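Local coordinates for protein branched-chain phosphotransacylase (Enterococcus faecalis, PDB 1YCO) that probably transfers short, perhaps branched, acyl groups between coenzyme A and phosphate, at residues D118-A124 with V218-D222. Sequence-based numbering, arbitrary orientation.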
# COMPACT_ATOMS: atom_id res chain seq x y z
N ASP A 118 -2.67 11.98 -2.47
CA ASP A 118 -3.48 11.52 -3.55
C ASP A 118 -3.87 10.07 -3.65
O ASP A 118 -3.45 9.36 -4.54
CB ASP A 118 -2.95 12.05 -4.86
CG ASP A 118 -4.04 12.77 -5.63
OD1 ASP A 118 -3.75 13.23 -6.76
OD2 ASP A 118 -5.17 12.85 -5.09
N CYS A 119 -4.75 9.69 -2.74
CA CYS A 119 -5.30 8.35 -2.70
C CYS A 119 -6.83 8.40 -2.83
O CYS A 119 -7.53 7.53 -2.30
CB CYS A 119 -4.90 7.68 -1.40
SG CYS A 119 -4.90 8.78 0.01
N ALA A 120 -7.33 9.41 -3.54
CA ALA A 120 -8.78 9.59 -3.76
C ALA A 120 -9.18 10.39 -5.00
O ALA A 120 -10.23 10.14 -5.58
CB ALA A 120 -9.41 10.23 -2.52
N MET A 121 -8.35 11.35 -5.41
CA MET A 121 -8.68 12.19 -6.56
C MET A 121 -8.10 11.78 -7.91
O MET A 121 -8.83 11.36 -8.81
CB MET A 121 -8.28 13.65 -6.29
CG MET A 121 -9.10 14.39 -5.23
SD MET A 121 -10.87 14.60 -5.64
CE MET A 121 -10.78 15.88 -6.87
N ASN A 122 -6.79 11.92 -8.07
CA ASN A 122 -6.14 11.60 -9.33
C ASN A 122 -5.73 10.14 -9.44
O ASN A 122 -4.80 9.69 -8.78
CB ASN A 122 -4.94 12.54 -9.50
CG ASN A 122 -5.36 14.01 -9.43
OD1 ASN A 122 -5.82 14.58 -10.42
ND2 ASN A 122 -5.23 14.62 -8.25
N ILE A 123 -6.43 9.40 -10.30
CA ILE A 123 -6.18 7.98 -10.49
C ILE A 123 -4.75 7.56 -10.79
O ILE A 123 -4.17 6.74 -10.07
CB ILE A 123 -7.06 7.42 -11.60
CG1 ILE A 123 -8.53 7.65 -11.24
CG2 ILE A 123 -6.77 5.90 -11.78
CD1 ILE A 123 -9.49 7.29 -12.37
N ALA A 124 -4.19 8.10 -11.86
CA ALA A 124 -2.84 7.73 -12.26
C ALA A 124 -2.16 8.94 -12.89
O ALA A 124 -1.87 8.97 -14.08
CB ALA A 124 -2.89 6.58 -13.26
N VAL A 218 2.58 9.25 -3.77
CA VAL A 218 2.40 7.96 -4.44
C VAL A 218 2.15 8.14 -5.93
O VAL A 218 1.81 9.22 -6.38
CB VAL A 218 1.23 7.18 -3.84
CG1 VAL A 218 1.51 6.88 -2.37
CG2 VAL A 218 -0.05 7.99 -3.99
N PRO A 219 2.32 7.06 -6.71
CA PRO A 219 2.12 7.09 -8.17
C PRO A 219 0.65 6.98 -8.58
O PRO A 219 0.23 7.57 -9.57
CB PRO A 219 2.89 5.86 -8.66
CG PRO A 219 3.73 5.43 -7.52
CD PRO A 219 2.93 5.78 -6.30
N THR A 220 -0.10 6.21 -7.81
CA THR A 220 -1.49 5.97 -8.14
C THR A 220 -2.39 5.89 -6.90
O THR A 220 -1.92 5.66 -5.79
CB THR A 220 -1.62 4.64 -8.91
OG1 THR A 220 -1.28 3.55 -8.04
CG2 THR A 220 -0.68 4.63 -10.10
N ILE A 221 -3.69 6.07 -7.12
CA ILE A 221 -4.64 6.00 -6.03
C ILE A 221 -4.54 4.64 -5.32
O ILE A 221 -4.65 4.58 -4.10
CB ILE A 221 -6.11 6.29 -6.55
CG1 ILE A 221 -6.29 7.79 -6.76
CG2 ILE A 221 -7.15 5.82 -5.53
CD1 ILE A 221 -7.69 8.20 -7.17
N ASP A 222 -4.29 3.56 -6.06
CA ASP A 222 -4.17 2.24 -5.45
C ASP A 222 -3.07 2.18 -4.39
O ASP A 222 -3.27 1.64 -3.30
CB ASP A 222 -3.91 1.17 -6.52
CG ASP A 222 -5.14 0.91 -7.38
OD1 ASP A 222 -6.20 0.53 -6.83
OD2 ASP A 222 -5.06 1.10 -8.61
O HOH W 1 -4.81 3.76 -9.57
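With CG1 of Ile221 anti to its own carbonyl carbon (chi1 -78°) and CD1 extended beyond it, the side chain runs straight into the curve of 118-124, meeting it mostly along the backbone. CD1 ends over the peptide joining Ala120 and Met121, 3.4 Å from Ala120 C; CG1 passes 3.1 Å from Asn122 O, a close approach, and the CG2 branch lies 3.7 Å from Cys119 O. Ile123 CG1 meets Ile221 CD1 at 4.2 Å, although its CB bond heads away from 218-222. Val218 CG2 packs against the carbonyl oxygen Asp118 O.

The polar join is backbone to backbone. Ile221 N, in the first turn of helix 221-234, donates to Ile123 O at 3.1 Å and nearly straight (165°), though it approaches tilted 26° from the carbonyl plane. Water 1 donates to the same oxygen and to Asp222 OD2, while Asp222 OD1 bonds to Ala156 N and Ser166 OG of the second subunit. Within the loop, Asp118 OD2 accepts from His102 N and Asn122 ND2 donates to Leu100 O, tying the curve to strand 101-107 and the residue before it.

Thr220 holds the N-cap, so Ile221 N is a first-turn N-H without a carbonyl partner inside the helix; Ile123 O, from the loop after strand 113-117, satisfies it, and one water links that junction to a carboxylate at the subunit interface.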